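Local coordinates for protein Bpsl2520 (PDB 6F03) that is of unknown function but is a secreted antigen of Burkholderia pseudomallei, an all-helical member of the DUF2059 family, at residues Lys47-Ala52 against Lys143-Phe148; Ala40-Ala45 against Tyr137-Ile142. All blocks are in the same frame, centred on the assembly; numbering follows the deposited sequence. Where two conformers were deposited one is given.

Contact 1 of 2, residues Lys47-Ala52 against Lys143-Phe148; sequences KDLLDA and KDLTTF
Asp48 reaches segment 143-148 with its backbone: its carbonyl O lies 4.1 Å from Thr146 CG2. One residue on, Leu49 carries most of the contact. With its CG anti to the backbone N (chi1 -179°), the side chain swings over to the other helix, and its two methyls divide the work. Leu49 CD1 sits 3.5 Å from Thr146 OG1, and Leu49 CD2 rests 4.0 Å from Leu145 CB and makes a similar approach to Leu145 CD1. Closer to the backbone, Leu49 CB comes to 3.4 Å from the same Thr146 OG1, where the two helices draw nearest, with Leu49 CA and Thr146 CA 5.0 Å apart. A turn later Ala52 CB adds a looser touch on Thr146 CG2, 4.3 Å away. The axes of the two segments come within 9.1 Å and run in nearly the same direction, at 26°. Thr146 OG1 is hydrogen-bonded back to Ile142 O in its own helix. Tyr133 and Tyr149 also pack on Leu49. Between these two segments the contact is therefore van der Waals packing of leucine carbons, an alanine methyl and a threonine whose hydroxyl is already used; a long, weak ion pair of Asp51 with Lys150 lies beside it.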
loop_
_atom_site.group_PDB
_atom_site.type_symbol
_atom_site.label_atom_id
_atom_site.label_comp_id
_atom_site.label_asym_id
_atom_site.label_seq_id
_atom_site.Cartn_x
_atom_site.Cartn_y
_atom_site.Cartn_z
ATOM N N LYS B 47 23.429 7.947 -12.116
ATOM C CA LYS B 47 23.215 9.349 -11.788
ATOM C C LYS B 47 22.382 10.047 -12.867
ATOM O O LYS B 47 21.482 10.830 -12.548
ATOM C CB LYS B 47 24.563 10.042 -11.573
ATOM C CG LYS B 47 24.468 11.532 -11.273
ATOM C CD LYS B 47 25.855 12.126 -11.218
ATOM C CE LYS B 47 25.821 13.618 -10.999
ATOM N NZ LYS B 47 27.051 14.234 -11.584
ATOM N N ASP B 48 22.668 9.787 -14.150
ATOM C CA ASP B 48 21.835 10.362 -15.206
ATOM C C ASP B 48 20.415 9.796 -15.190
ATOM O O ASP B 48 19.450 10.534 -15.423
ATOM C CB ASP B 48 22.484 10.171 -16.572
ATOM C CG ASP B 48 23.662 11.114 -16.788
ATOM O OD1 ASP B 48 23.822 12.057 -15.976
ATOM O OD2 ASP B 48 24.407 10.936 -17.780
ATOM N N LEU B 49 20.251 8.503 -14.900
ATOM C CA LEU B 49 18.901 7.951 -14.835
ATOM C C LEU B 49 18.109 8.583 -13.696
ATOM O O LEU B 49 16.948 8.949 -13.871
ATOM C CB LEU B 49 18.943 6.433 -14.680
ATOM C CG LEU B 49 17.558 5.780 -14.618
ATOM C CD1 LEU B 49 16.722 6.267 -15.750
ATOM C CD2 LEU B 49 17.650 4.274 -14.677
ATOM N N LEU B 50 18.722 8.696 -12.511
ATOM C CA LEU B 50 18.045 9.300 -11.360
ATOM C C LEU B 50 17.597 10.733 -11.656
ATOM O O LEU B 50 16.505 11.151 -11.251
ATOM C CB LEU B 50 18.970 9.263 -10.141
ATOM C CG LEU B 50 19.222 7.848 -9.568
ATOM C CD1 LEU B 50 20.156 7.886 -8.367
ATOM C CD2 LEU B 50 17.898 7.181 -9.221
ATOM N N ASP B 51 18.432 11.504 -12.349
ATOM C CA ASP B 51 18.035 12.848 -12.768
ATOM C C ASP B 51 16.814 12.814 -13.695
ATOM O O ASP B 51 15.897 13.631 -13.565
ATOM C CB ASP B 51 19.223 13.531 -13.449
ATOM C CG ASP B 51 18.917 14.941 -13.891
ATOM O OD1 ASP B 51 18.750 15.808 -12.996
ATOM O OD2 ASP B 51 18.859 15.181 -15.130
ATOM N N ALA B 52 16.778 11.867 -14.632
ATOM C CA ALA B 52 15.696 11.827 -15.610
ATOM C C ALA B 52 14.361 11.411 -14.992
ATOM O O ALA B 52 13.301 11.773 -15.518
ATOM C CB ALA B 52 16.066 10.878 -16.766
ATOM N N LYS B 143 21.281 2.717 -19.320
ATOM C CA LYS B 143 21.360 3.719 -20.380
ATOM C C LYS B 143 20.131 3.681 -21.287
ATOM O O LYS B 143 19.598 4.738 -21.654
ATOM C CB LYS B 143 22.648 3.548 -21.183
ATOM C CG LYS B 143 23.903 3.913 -20.396
ATOM C CD LYS B 143 25.141 3.826 -21.300
ATOM C CE LYS B 143 26.410 4.192 -20.550
ATOM N NZ LYS B 143 27.623 3.874 -21.353
ATOM N N ASP B 144 19.659 2.483 -21.657
ATOM C CA ASP B 144 18.412 2.394 -22.420
ATOM C C ASP B 144 17.265 3.072 -21.669
ATOM O O ASP B 144 16.456 3.778 -22.277
ATOM C CB ASP B 144 18.021 0.943 -22.706
ATOM C CG ASP B 144 18.983 0.222 -23.662
ATOM O OD1 ASP B 144 19.782 0.890 -24.346
ATOM O OD2 ASP B 144 18.922 -1.032 -23.701
ATOM N N LEU B 145 17.142 2.807 -20.352
ATOM C CA LEU B 145 16.071 3.410 -19.567
ATOM C C LEU B 145 16.132 4.925 -19.626
ATOM O O LEU B 145 15.099 5.591 -19.739
ATOM C CB LEU B 145 16.153 2.969 -18.098
ATOM C CG LEU B 145 15.622 1.575 -17.846
ATOM C CD1 LEU B 145 15.839 1.198 -16.392
ATOM C CD2 LEU B 145 14.147 1.579 -18.212
ATOM N N THR B 146 17.331 5.489 -19.491
ATOM C CA THR B 146 17.473 6.932 -19.526
ATOM C C THR B 146 16.987 7.496 -20.856
ATOM O O THR B 146 16.316 8.541 -20.897
ATOM C CB THR B 146 18.919 7.309 -19.249
ATOM O OG1 THR B 146 19.327 6.700 -18.026
ATOM C CG2 THR B 146 19.082 8.827 -19.125
ATOM N N THR B 147 17.338 6.833 -21.957
ATOM C CA THR B 147 16.849 7.254 -23.264
ATOM C C THR B 147 15.327 7.281 -23.299
ATOM O O THR B 147 14.722 8.262 -23.739
ATOM C CB THR B 147 17.368 6.314 -24.351
ATOM O OG1 THR B 147 18.793 6.434 -24.446
ATOM C CG2 THR B 147 16.689 6.662 -25.697
ATOM N N PHE B 148 14.680 6.218 -22.821
ATOM C CA PHE B 148 13.222 6.236 -22.819
ATOM C C PHE B 148 12.679 7.349 -21.912
ATOM O O PHE B 148 11.736 8.058 -22.284
ATOM C CB PHE B 148 12.674 4.877 -22.416
ATOM C CG PHE B 148 11.215 4.902 -22.067
ATOM C CD1 PHE B 148 10.263 5.026 -23.064
ATOM C CD2 PHE B 148 10.801 4.809 -20.737
ATOM C CE1 PHE B 148 8.915 5.060 -22.754
ATOM C CE2 PHE B 148 9.447 4.838 -20.408
ATOM C CZ PHE B 148 8.502 4.965 -21.422
#

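Contact 2 of 2, residues Ala40-Ala45 against Tyr137-Ile142; sequences ADKKAA and YSTSEI
Lys42 NZ donates a 2.7 Å hydrogen bond to Tyr137 O, approaching in the carbonyl plane with a C=O...N angle of 156°. To get there the lysine runs fully extended, its CG anti to the backbone N (chi1 -170°), and passes obliquely across Thr139. The threonine hydroxyl borders the aliphatic chain along much of its length: Thr139 OG1 is 3.3 Å from Lys42 CB and about as close to CG and CD. Further out, Lys42 CE meets Ile142 CD1 at 3.7 Å, the two side chains crossing at about a right angle. One turn on from Lys42, Ala45 points at segment 137-142, and its CB lies 3.9 Å from Ile142 CG2, which also packs against the alanine's carbonyl group.

Tyr137 is the first residue to leave the helix that ends at 136, and Lys42 NZ also bonds to Ala134 O, so one ammonium group grips two carbonyls at that C-terminal end, where the helix dipole would probably favour a positive charge. The next helix starts at once with a capping box: Glu141 N donates to Ser138 OG at 3.2 Å, and Ser138 N returns a nearly straight bond (171°) to Glu141 OE1, 2.9 Å long and arriving from above the carboxylate plane. The lysine thus binds the short helix-to-helix turn just ahead of this cap.

The second subunit covers the turn through Tyr137 and Glu141: Lys156 of that subunit forms a salt bridge with Glu141 OE1, the oxygen that already accepts from Ser138 N, and Gln161 of the second subunit is hydrogen-bonded to Tyr137 OH. Just before helix 40-52, Asp39 OD2 accepts from Lys42 N, at the start of the first turn, from which the long side chain departs.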
loop_
_atom_site.group_PDB
_atom_site.type_symbol
_atom_site.label_atom_id
_atom_site.label_comp_id
_atom_site.label_asym_id
_atom_site.label_seq_id
_atom_site.Cartn_x
_atom_site.Cartn_y
_atom_site.Cartn_z
ATOM N N ALA B 40 32.578 2.750 -11.788
ATOM C CA ALA B 40 32.474 4.174 -12.085
ATOM C C ALA B 40 31.519 4.453 -13.247
ATOM O O ALA B 40 30.701 5.379 -13.175
ATOM C CB ALA B 40 33.864 4.742 -12.384
ATOM N N ASP B 41 31.587 3.652 -14.315
ATOM C CA ASP B 41 30.758 3.932 -15.479
ATOM C C ASP B 41 29.297 3.617 -15.199
ATOM O O ASP B 41 28.403 4.309 -15.707
ATOM C CB ASP B 41 31.257 3.140 -16.695
ATOM C CG ASP B 41 32.628 3.601 -17.161
ATOM O OD1 ASP B 41 32.948 4.800 -16.961
ATOM O OD2 ASP B 41 33.389 2.762 -17.708
ATOM N N LYS B 42 29.038 2.605 -14.371
ATOM C CA LYS B 42 27.671 2.317 -13.957
ATOM C C LYS B 42 27.125 3.407 -13.033
ATOM O O LYS B 42 25.969 3.819 -13.175
ATOM C CB LYS B 42 27.602 0.944 -13.292
ATOM C CG LYS B 42 26.176 0.459 -13.050
ATOM C CD LYS B 42 26.157 -1.029 -12.719
ATOM C CE LYS B 42 24.739 -1.552 -12.735
ATOM N NZ LYS B 42 24.665 -3.004 -12.416
ATOM N N LYS B 43 27.935 3.886 -12.083
ATOM C CA LYS B 43 27.488 4.962 -11.205
ATOM C C LYS B 43 27.080 6.195 -12.007
ATOM O O LYS B 43 26.009 6.773 -11.784
ATOM C CB LYS B 43 28.582 5.314 -10.196
ATOM C CG LYS B 43 28.153 6.372 -9.159
ATOM C CD LYS B 43 29.266 6.700 -8.156
ATOM C CE LYS B 43 28.915 7.911 -7.277
ATOM N NZ LYS B 43 27.738 7.728 -6.383
ATOM N N ALA B 44 27.925 6.610 -12.954
ATOM C CA ALA B 44 27.602 7.790 -13.749
ATOM C C ALA B 44 26.346 7.576 -14.578
ATOM O O ALA B 44 25.575 8.512 -14.788
ATOM C CB ALA B 44 28.783 8.160 -14.648
ATOM N N ALA B 45 26.105 6.355 -15.047
ATOM C CA ALA B 45 24.876 6.108 -15.795
ATOM C C ALA B 45 23.660 6.208 -14.885
ATOM O O ALA B 45 22.641 6.807 -15.253
ATOM C CB ALA B 45 24.944 4.736 -16.477
ATOM N N TYR B 137 19.689 -3.929 -12.662
ATOM C CA TYR B 137 19.865 -3.522 -14.049
ATOM C C TYR B 137 21.342 -3.492 -14.396
ATOM O O TYR B 137 22.185 -3.128 -13.572
ATOM C CB TYR B 137 19.268 -2.138 -14.321
ATOM C CG TYR B 137 17.747 -2.042 -14.313
ATOM C CD1 TYR B 137 16.973 -2.657 -15.289
ATOM C CD2 TYR B 137 17.097 -1.296 -13.359
ATOM C CE1 TYR B 137 15.580 -2.540 -15.290
ATOM C CE2 TYR B 137 15.721 -1.171 -13.355
ATOM C CZ TYR B 137 14.962 -1.777 -14.310
ATOM O OH TYR B 137 13.576 -1.608 -14.286
ATOM N N SER B 138 21.648 -3.854 -15.637
ATOM C CA SER B 138 23.004 -3.679 -16.120
ATOM C C SER B 138 23.222 -2.226 -16.542
ATOM O O SER B 138 22.275 -1.464 -16.748
ATOM C CB SER B 138 23.278 -4.628 -17.297
ATOM O OG SER B 138 22.573 -4.202 -18.466
ATOM N N THR B 139 24.497 -1.853 -16.687
ATOM C CA THR B 139 24.850 -0.518 -17.158
ATOM C C THR B 139 24.187 -0.194 -18.492
ATOM O O THR B 139 23.700 0.919 -18.702
ATOM C CB THR B 139 26.370 -0.395 -17.297
ATOM O OG1 THR B 139 26.995 -0.711 -16.048
ATOM C CG2 THR B 139 26.749 1.025 -17.658
ATOM N N SER B 140 24.153 -1.145 -19.411
ATOM C CA SER B 140 23.537 -0.864 -20.698
ATOM C C SER B 140 22.020 -0.728 -20.569
ATOM O O SER B 140 21.406 0.078 -21.278
ATOM C CB SER B 140 23.930 -1.957 -21.703
ATOM O OG SER B 140 23.264 -1.792 -22.938
ATOM N N GLU B 141 21.399 -1.485 -19.663
ATOM C CA GLU B 141 19.960 -1.326 -19.456
ATOM C C GLU B 141 19.642 0.016 -18.804
ATOM O O GLU B 141 18.636 0.654 -19.132
ATOM C CB GLU B 141 19.411 -2.474 -18.613
ATOM C CG GLU B 141 19.383 -3.823 -19.343
ATOM C CD GLU B 141 19.241 -5.022 -18.399
ATOM O OE1 GLU B 141 19.429 -4.851 -17.172
ATOM O OE2 GLU B 141 18.945 -6.136 -18.883
ATOM N N ILE B 142 20.483 0.454 -17.878
ATOM C CA ILE B 142 20.301 1.775 -17.284
ATOM C C ILE B 142 20.373 2.864 -18.353
ATOM O O ILE B 142 19.632 3.858 -18.302
ATOM C CB ILE B 142 21.314 1.977 -16.142
ATOM C CG1 ILE B 142 20.956 1.027 -14.995
ATOM C CG2 ILE B 142 21.342 3.417 -15.677
ATOM C CD1 ILE B 142 22.089 0.757 -14.032
#

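Overall arrangement
Both contacts join the same pair of helices, 40-52 and 139-150, and their centres lie only 9 Å apart. Contact 2 takes the start of each helix together with the turn that leads into 139-150, and contact 1 the later part. Along the chain the order is 40-45, 47-52, 137-142, 143-148, so the earlier segments pair and then the later ones, as expected of helices running in nearly the same direction. Leu49 CD2 touches Ile142 CG2 at 3.9 Å, and Lys143 packs on Ala45, making one continuous interface. About 90 mostly helical residues separate the partners, so the N-terminal helix is brought back onto the DUF2059 region, beside the second subunit, which both contacts touch.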